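Local coordinates for protein thiamin pyrophosphokinase (Saccharomyces cerevisiae, PDB 1IG0) that catalyses the transfer of pyrophosphate from ATP to thiamine, making thiamine diphosphate and AMP, as the only yeast enzyme able to do so, at residues B[48-59]-B[78-89]. Numbering follows the deposited sequence.
Sequences IDIPRPLFYKIW and YLDDDETLRIKY
Tyr-78 and Tyr-89, from either end of 78-89, join Phe-55, Tyr-56 and Trp-59 in an aromatic cluster of five residues, a worked example of large side chains filling the gap between helices 52-59 and 83-88, whose short axes come no closer than 12.9 Å. Helix 52-61 is the beta-alpha-beta crossover between neighbouring parallel strands 38-43 and 64-68, and Ile-48 and Trp-59 pack on the first of these. The dense part lies around Phe-55 and Trp-59. With CG anti to the backbone N (chi1 178°), the Tyr-78 ring is sent toward 48-59. Ile-48 CG2 sits over one face, 3.6 Å from the centroid, in a CH-pi contact, while the ring's edge, led by CE2, is directed at the centre of the Phe-55 face in a T-shaped pair. The Tyr-78 hydroxyl donates to Ile-50 O at 2.7 Å, arriving from above the carbonyl plane. Farther along, the edge of Tyr-89 points at the face of the Trp-59 five-membered ring, planes at 87°, with Tyr-89 CD2 3.3 Å from Trp-59 CG.

Over the opposite face of Tyr-78, the partly exposed Arg-52 guanidinium makes a cation-pi contact, CZ 4.9 Å from the centroid. It remains in close contact, NH1 being 3.0 Å from Leu-79 CD2, and NH1 also donates to Tyr-56 OH in a bent bond (133°) within 48-59. The looser side is where the Tyr-56 and Tyr-89 rings, nearly parallel but slid apart, barely overlap. There a water bridges the two residues, donating to Tyr-56 O at 2.7 Å and hydrogen-bonding with Tyr-89 OH at 2.8 Å.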
ATOM      1  N   ILE B  48     -14.562   8.163   2.532  1.00 31.23           N
ATOM      2  CA  ILE B  48     -15.298   6.907   2.618  1.00 31.84           C
ATOM      3  C   ILE B  48     -15.948   6.641   1.263  1.00 33.50           C
ATOM      4  O   ILE B  48     -16.572   7.532   0.684  1.00 33.78           O
ATOM      5  CB  ILE B  48     -16.385   6.978   3.710  1.00 30.57           C
ATOM      6  CG1 ILE B  48     -15.735   7.276   5.067  1.00 29.66           C
ATOM      7  CG2 ILE B  48     -17.156   5.667   3.768  1.00 29.64           C
ATOM      8  CD1 ILE B  48     -16.725   7.467   6.199  1.00 29.57           C
ATOM      9  N   ASP B  49     -15.798   5.421   0.756  1.00 34.68           N
ATOM     10  CA  ASP B  49     -16.364   5.066  -0.542  1.00 36.43           C
ATOM     11  C   ASP B  49     -17.182   3.780  -0.507  1.00 36.96           C
ATOM     12  O   ASP B  49     -17.814   3.410  -1.496  1.00 37.90           O
ATOM     13  CB  ASP B  49     -15.245   4.923  -1.577  1.00 37.17           C
ATOM     14  CG  ASP B  49     -14.199   3.907  -1.167  1.00 38.52           C
ATOM     15  OD1 ASP B  49     -14.578   2.761  -0.842  1.00 38.83           O
ATOM     16  OD2 ASP B  49     -12.997   4.253  -1.174  1.00 38.98           O
ATOM     17  N   ILE B  50     -17.165   3.099   0.633  1.00 37.17           N
ATOM     18  CA  ILE B  50     -17.901   1.852   0.795  1.00 36.87           C
ATOM     19  C   ILE B  50     -19.386   2.036   0.482  1.00 36.79           C
ATOM     20  O   ILE B  50     -19.965   3.082   0.773  1.00 36.56           O
ATOM     21  CB  ILE B  50     -17.763   1.322   2.242  1.00 37.07           C
ATOM     22  CG1 ILE B  50     -18.401  -0.063   2.361  1.00 37.56           C
ATOM     23  CG2 ILE B  50     -18.431   2.289   3.214  1.00 37.17           C
ATOM     24  CD1 ILE B  50     -18.267  -0.688   3.743  1.00 37.72           C
ATOM     25  N   PRO B  51     -20.017   1.025  -0.138  1.00 36.60           N
ATOM     26  CA  PRO B  51     -21.441   1.116  -0.468  1.00 36.85           C
ATOM     27  C   PRO B  51     -22.269   1.322   0.798  1.00 37.26           C
ATOM     28  O   PRO B  51     -21.947   0.774   1.853  1.00 37.14           O
ATOM     29  CB  PRO B  51     -21.721  -0.226  -1.134  1.00 36.08           C
ATOM     30  CG  PRO B  51     -20.431  -0.509  -1.834  1.00 36.51           C
ATOM     31  CD  PRO B  51     -19.408  -0.152  -0.779  1.00 36.32           C
ATOM     32  N   ARG B  52     -23.335   2.108   0.686  1.00 37.83           N
ATOM     33  CA  ARG B  52     -24.193   2.400   1.828  1.00 37.91           C
ATOM     34  C   ARG B  52     -24.837   1.193   2.497  1.00 37.00           C
ATOM     35  O   ARG B  52     -24.764   1.045   3.715  1.00 36.77           O
ATOM     36  CB  ARG B  52     -25.275   3.404   1.429  1.00 39.62           C
ATOM     37  CG  ARG B  52     -24.768   4.825   1.398  1.00 42.10           C
ATOM     38  CD  ARG B  52     -25.847   5.817   1.041  1.00 44.56           C
ATOM     39  NE  ARG B  52     -25.409   7.161   1.389  1.00 46.76           N
ATOM     40  CZ  ARG B  52     -25.287   7.591   2.638  1.00 47.18           C
ATOM     41  NH1 ARG B  52     -25.578   6.778   3.646  1.00 48.08           N
ATOM     42  NH2 ARG B  52     -24.875   8.827   2.882  1.00 48.00           N
ATOM     43  N   PRO B  53     -25.491   0.321   1.714  1.00 36.04           N
ATOM     44  CA  PRO B  53     -26.126  -0.855   2.312  1.00 34.98           C
ATOM     45  C   PRO B  53     -25.139  -1.646   3.172  1.00 33.91           C
ATOM     46  O   PRO B  53     -25.480  -2.121   4.256  1.00 33.38           O
ATOM     47  CB  PRO B  53     -26.593  -1.643   1.095  1.00 35.95           C
ATOM     48  CG  PRO B  53     -26.903  -0.564   0.105  1.00 36.06           C
ATOM     49  CD  PRO B  53     -25.711   0.348   0.258  1.00 36.42           C
ATOM     50  N   LEU B  54     -23.914  -1.780   2.677  1.00 32.59           N
ATOM     51  CA  LEU B  54     -22.875  -2.506   3.396  1.00 32.00           C
ATOM     52  C   LEU B  54     -22.470  -1.741   4.653  1.00 31.13           C
ATOM     53  O   LEU B  54     -22.316  -2.326   5.724  1.00 29.96           O
ATOM     54  CB  LEU B  54     -21.652  -2.709   2.498  1.00 31.54           C
ATOM     55  CG  LEU B  54     -20.519  -3.543   3.103  1.00 32.12           C
ATOM     56  CD1 LEU B  54     -21.034  -4.937   3.435  1.00 31.92           C
ATOM     57  CD2 LEU B  54     -19.360  -3.622   2.125  1.00 32.06           C
ATOM     58  N   PHE B  55     -22.298  -0.430   4.512  1.00 31.04           N
ATOM     59  CA  PHE B  55     -21.915   0.418   5.635  1.00 30.89           C
ATOM     60  C   PHE B  55     -22.906   0.258   6.784  1.00 30.71           C
ATOM     61  O   PHE B  55     -22.513   0.048   7.932  1.00 30.12           O
ATOM     62  CB  PHE B  55     -21.877   1.885   5.200  1.00 31.22           C
ATOM     63  CG  PHE B  55     -21.478   2.831   6.298  1.00 31.41           C
ATOM     64  CD1 PHE B  55     -20.144   2.970   6.666  1.00 31.96           C
ATOM     65  CD2 PHE B  55     -22.441   3.566   6.981  1.00 31.58           C
ATOM     66  CE1 PHE B  55     -19.773   3.828   7.700  1.00 32.26           C
ATOM     67  CE2 PHE B  55     -22.080   4.426   8.016  1.00 32.27           C
ATOM     68  CZ  PHE B  55     -20.743   4.558   8.375  1.00 31.92           C
ATOM     69  N   TYR B  56     -24.192   0.361   6.465  1.00 30.52           N
ATOM     70  CA  TYR B  56     -25.253   0.231   7.457  1.00 30.67           C
ATOM     71  C   TYR B  56     -25.136  -1.087   8.213  1.00 30.26           C
ATOM     72  O   TYR B  56     -25.308  -1.137   9.431  1.00 29.02           O
ATOM     73  CB  TYR B  56     -26.623   0.283   6.772  1.00 32.41           C
ATOM     74  CG  TYR B  56     -26.883   1.526   5.949  1.00 34.41           C
ATOM     75  CD1 TYR B  56     -27.771   1.492   4.873  1.00 35.90           C
ATOM     76  CD2 TYR B  56     -26.257   2.736   6.248  1.00 34.92           C
ATOM     77  CE1 TYR B  56     -28.027   2.631   4.112  1.00 36.58           C
ATOM     78  CE2 TYR B  56     -26.509   3.882   5.493  1.00 35.96           C
ATOM     79  CZ  TYR B  56     -27.394   3.822   4.427  1.00 36.12           C
ATOM     80  OH  TYR B  56     -27.644   4.944   3.672  1.00 37.11           O
ATOM     81  N   LYS B  57     -24.849  -2.153   7.474  1.00 29.45           N
ATOM     82  CA  LYS B  57     -24.724  -3.485   8.053  1.00 29.28           C
ATOM     83  C   LYS B  57     -23.505  -3.630   8.957  1.00 27.87           C
ATOM     84  O   LYS B  57     -23.610  -4.131  10.077  1.00 27.45           O
ATOM     85  CB  LYS B  57     -24.663  -4.535   6.940  1.00 31.52           C
ATOM     86  CG  LYS B  57     -24.653  -5.967   7.445  1.00 33.74           C
ATOM     87  CD  LYS B  57     -25.875  -6.243   8.307  1.00 36.52           C
ATOM     88  CE  LYS B  57     -25.904  -7.681   8.790  1.00 37.69           C
ATOM     89  NZ  LYS B  57     -27.094  -7.947   9.645  1.00 39.09           N
ATOM     90  N   ILE B  58     -22.349  -3.203   8.464  1.00 27.24           N
ATOM     91  CA  ILE B  58     -21.117  -3.287   9.236  1.00 26.87           C
ATOM     92  C   ILE B  58     -21.219  -2.430  10.494  1.00 25.74           C
ATOM     93  O   ILE B  58     -20.669  -2.772  11.540  1.00 25.18           O
ATOM     94  CB  ILE B  58     -19.909  -2.834   8.390  1.00 27.61           C
ATOM     95  CG1 ILE B  58     -19.632  -3.876   7.303  1.00 27.52           C
ATOM     96  CG2 ILE B  58     -18.692  -2.628   9.278  1.00 28.98           C
ATOM     97  CD1 ILE B  58     -18.552  -3.477   6.329  1.00 29.95           C
ATOM     98  N   TRP B  59     -21.927  -1.313  10.385  1.00 24.97           N
ATOM     99  CA  TRP B  59     -22.106  -0.427  11.527  1.00 25.07           C
ATOM    100  C   TRP B  59     -22.953  -1.140  12.580  1.00 25.15           C
ATOM    101  O   TRP B  59     -22.634  -1.125  13.768  1.00 25.23           O
ATOM    102  CB  TRP B  59     -22.791   0.871  11.083  1.00 24.09           C
ATOM    103  CG  TRP B  59     -22.967   1.878  12.184  1.00 23.30           C
ATOM    104  CD1 TRP B  59     -23.887   1.842  13.193  1.00 23.65           C
ATOM    105  CD2 TRP B  59     -22.197   3.071  12.386  1.00 22.70           C
ATOM    106  NE1 TRP B  59     -23.738   2.939  14.011  1.00 23.61           N
ATOM    107  CE2 TRP B  59     -22.707   3.709  13.540  1.00 22.89           C
ATOM    108  CE3 TRP B  59     -21.121   3.660  11.708  1.00 22.51           C
ATOM    109  CZ2 TRP B  59     -22.183   4.912  14.025  1.00 21.59           C
ATOM    110  CZ3 TRP B  59     -20.599   4.860  12.192  1.00 22.79           C
ATOM    111  CH2 TRP B  59     -21.130   5.469  13.344  1.00 21.99           C
ATOM    112  N   TYR B  78     -19.760  11.907   4.200  1.00 34.62           N
ATOM    113  CA  TYR B  78     -20.229  10.644   3.647  1.00 35.49           C
ATOM    114  C   TYR B  78     -21.750  10.573   3.707  1.00 37.10           C
ATOM    115  O   TYR B  78     -22.393  10.034   2.806  1.00 37.12           O
ATOM    116  CB  TYR B  78     -19.630   9.469   4.423  1.00 34.21           C
ATOM    117  CG  TYR B  78     -20.103   8.110   3.952  1.00 33.29           C
ATOM    118  CD1 TYR B  78     -19.848   7.673   2.652  1.00 33.40           C
ATOM    119  CD2 TYR B  78     -20.802   7.257   4.808  1.00 33.29           C
ATOM    120  CE1 TYR B  78     -20.276   6.419   2.215  1.00 33.38           C
ATOM    121  CE2 TYR B  78     -21.234   6.001   4.381  1.00 33.19           C
ATOM    122  CZ  TYR B  78     -20.966   5.589   3.084  1.00 33.31           C
ATOM    123  OH  TYR B  78     -21.390   4.349   2.661  1.00 33.59           O
ATOM    124  N   LEU B  79     -22.322  11.128   4.769  1.00 39.01           N
ATOM    125  CA  LEU B  79     -23.767  11.114   4.944  1.00 41.29           C
ATOM    126  C   LEU B  79     -24.378  12.485   4.674  1.00 43.02           C
ATOM    127  O   LEU B  79     -25.343  12.891   5.322  1.00 43.41           O
ATOM    128  CB  LEU B  79     -24.105  10.638   6.361  1.00 41.23           C
ATOM    129  CG  LEU B  79     -23.514   9.260   6.695  1.00 41.51           C
ATOM    130  CD1 LEU B  79     -23.905   8.840   8.101  1.00 41.59           C
ATOM    131  CD2 LEU B  79     -24.009   8.238   5.683  1.00 41.90           C
ATOM    132  N   ASP B  80     -23.804  13.184   3.698  1.00 45.00           N
ATOM    133  CA  ASP B  80     -24.252  14.515   3.295  1.00 47.21           C
ATOM    134  C   ASP B  80     -25.759  14.664   3.201  1.00 48.01           C
ATOM    135  O   ASP B  80     -26.335  15.657   3.643  1.00 48.53           O
ATOM    136  CB  ASP B  80     -23.713  14.873   1.905  1.00 47.96           C
ATOM    137  CG  ASP B  80     -22.311  15.424   1.933  1.00 49.00           C
ATOM    138  OD1 ASP B  80     -22.029  16.292   2.783  1.00 50.22           O
ATOM    139  OD2 ASP B  80     -21.495  15.001   1.086  1.00 51.39           O
ATOM    140  N   ASP B  81     -26.387  13.659   2.615  1.00 49.26           N
ATOM    141  CA  ASP B  81     -27.812  13.701   2.338  1.00 50.46           C
ATOM    142  C   ASP B  81     -28.870  13.615   3.474  1.00 50.79           C
ATOM    143  O   ASP B  81     -29.432  14.643   3.891  1.00 51.14           O
ATOM    144  CB  ASP B  81     -28.075  12.680   1.223  1.00 51.67           C
ATOM    145  CG  ASP B  81     -27.114  12.847   0.083  1.00 52.48           C
ATOM    146  OD1 ASP B  81     -26.721  14.020  -0.158  1.00 53.41           O
ATOM    147  OD2 ASP B  81     -26.773  11.825  -0.558  1.00 53.18           O
ATOM    148  N   ASP B  82     -29.143  12.425   3.997  1.00 50.67           N
ATOM    149  CA  ASP B  82     -30.169  12.325   5.034  1.00 50.44           C
ATOM    150  C   ASP B  82     -29.706  12.604   6.462  1.00 49.69           C
ATOM    151  O   ASP B  82     -28.853  11.902   7.005  1.00 49.32           O
ATOM    152  CB  ASP B  82     -30.846  10.955   4.971  1.00 51.35           C
ATOM    153  CG  ASP B  82     -32.176  10.936   5.698  1.00 52.11           C
ATOM    154  OD1 ASP B  82     -33.042  11.775   5.372  1.00 52.98           O
ATOM    155  OD2 ASP B  82     -32.353  10.086   6.592  1.00 52.68           O
ATOM    156  N   GLU B  83     -30.285  13.642   7.063  1.00 48.87           N
ATOM    157  CA  GLU B  83     -29.957  14.028   8.431  1.00 48.04           C
ATOM    158  C   GLU B  83     -30.385  12.931   9.395  1.00 47.12           C
ATOM    159  O   GLU B  83     -29.734  12.697  10.413  1.00 47.16           O
ATOM    160  CB  GLU B  83     -30.667  15.332   8.806  1.00 48.34           C
ATOM    161  CG  GLU B  83     -29.737  16.505   9.053  1.00 48.89           C
ATOM    162  CD  GLU B  83     -28.662  16.192  10.075  1.00 49.36           C
ATOM    163  OE1 GLU B  83     -29.002  15.760  11.197  1.00 50.34           O
ATOM    164  OE2 GLU B  83     -27.472  16.383   9.753  1.00 49.76           O
ATOM    165  N   THR B  84     -31.488  12.264   9.069  1.00 46.25           N
ATOM    166  CA  THR B  84     -32.003  11.187   9.904  1.00 45.18           C
ATOM    167  C   THR B  84     -30.943  10.105  10.068  1.00 44.17           C
ATOM    168  O   THR B  84     -30.699   9.622  11.173  1.00 44.02           O
ATOM    169  CB  THR B  84     -33.263  10.550   9.286  1.00 45.81           C
ATOM    170  OG1 THR B  84     -34.294  11.538   9.164  1.00 46.10           O
ATOM    171  CG2 THR B  84     -33.758   9.404  10.156  1.00 46.13           C
ATOM    172  N   LEU B  85     -30.316   9.727   8.959  1.00 42.92           N
ATOM    173  CA  LEU B  85     -29.281   8.704   8.986  1.00 41.74           C
ATOM    174  C   LEU B  85     -28.014   9.225   9.653  1.00 40.48           C
ATOM    175  O   LEU B  85     -27.385   8.520  10.441  1.00 40.22           O
ATOM    176  CB  LEU B  85     -28.967   8.226   7.564  1.00 42.65           C
ATOM    177  CG  LEU B  85     -30.078   7.433   6.870  1.00 42.75           C
ATOM    178  CD1 LEU B  85     -29.617   7.012   5.483  1.00 43.02           C
ATOM    179  CD2 LEU B  85     -30.436   6.212   7.709  1.00 43.07           C
ATOM    180  N   ARG B  86     -27.642  10.462   9.338  1.00 38.98           N
ATOM    181  CA  ARG B  86     -26.451  11.060   9.926  1.00 37.84           C
ATOM    182  C   ARG B  86     -26.543  11.016  11.447  1.00 37.16           C
ATOM    183  O   ARG B  86     -25.575  10.674  12.125  1.00 37.04           O
ATOM    184  CB  ARG B  86     -26.289  12.507   9.461  1.00 37.84           C
ATOM    185  CG  ARG B  86     -25.198  13.264  10.199  1.00 38.01           C
ATOM    186  CD  ARG B  86     -25.161  14.721   9.783  1.00 37.23           C
ATOM    187  NE  ARG B  86     -24.446  14.926   8.531  1.00 37.38           N
ATOM    188  CZ  ARG B  86     -24.484  16.056   7.834  1.00 36.98           C
ATOM    189  NH1 ARG B  86     -25.211  17.080   8.264  1.00 36.65           N
ATOM    190  NH2 ARG B  86     -23.782  16.170   6.715  1.00 37.29           N
ATOM    191  N   ILE B  87     -27.710  11.368  11.976  1.00 36.21           N
ATOM    192  CA  ILE B  87     -27.934  11.355  13.417  1.00 35.86           C
ATOM    193  C   ILE B  87     -27.953   9.917  13.923  1.00 35.46           C
ATOM    194  O   ILE B  87     -27.591   9.642  15.067  1.00 35.38           O
ATOM    195  CB  ILE B  87     -29.272  12.049  13.778  1.00 36.80           C
ATOM    196  CG1 ILE B  87     -29.090  13.567  13.755  1.00 37.32           C
ATOM    197  CG2 ILE B  87     -29.756  11.597  15.150  1.00 37.57           C
ATOM    198  CD1 ILE B  87     -28.110  14.080  14.795  1.00 37.61           C
ATOM    199  N   LYS B  88     -28.376   9.004  13.057  1.00 34.80           N
ATOM    200  CA  LYS B  88     -28.441   7.593  13.407  1.00 34.10           C
ATOM    201  C   LYS B  88     -27.047   6.981  13.487  1.00 32.85           C
ATOM    202  O   LYS B  88     -26.825   6.020  14.224  1.00 33.19           O
ATOM    203  CB  LYS B  88     -29.275   6.832  12.372  1.00 34.82           C
ATOM    204  CG  LYS B  88     -29.270   5.320  12.556  1.00 36.85           C
ATOM    205  CD  LYS B  88     -30.121   4.629  11.500  1.00 38.09           C
ATOM    206  CE  LYS B  88     -30.010   3.114  11.601  1.00 38.87           C
ATOM    207  NZ  LYS B  88     -30.440   2.605  12.934  1.00 39.78           N
ATOM    208  N   TYR B  89     -26.107   7.543  12.735  1.00 31.60           N
ATOM    209  CA  TYR B  89     -24.750   7.016  12.726  1.00 30.35           C
ATOM    210  C   TYR B  89     -23.700   7.924  13.353  1.00 29.09           C
ATOM    211  O   TYR B  89     -22.714   8.297  12.714  1.00 27.72           O
ATOM    212  CB  TYR B  89     -24.354   6.645  11.296  1.00 31.27           C
ATOM    213  CG  TYR B  89     -25.246   5.570  10.720  1.00 32.27           C
ATOM    214  CD1 TYR B  89     -26.345   5.894   9.927  1.00 33.00           C
ATOM    215  CD2 TYR B  89     -25.029   4.230  11.026  1.00 32.35           C
ATOM    216  CE1 TYR B  89     -27.211   4.905   9.458  1.00 33.56           C
ATOM    217  CE2 TYR B  89     -25.885   3.236  10.568  1.00 33.38           C
ATOM    218  CZ  TYR B  89     -26.973   3.579   9.785  1.00 33.30           C
ATOM    219  OH  TYR B  89     -27.827   2.597   9.340  1.00 34.49           O
TER
HETATM  220  O   HOH W   1     -27.372   0.133  10.619  1.00 32.99           O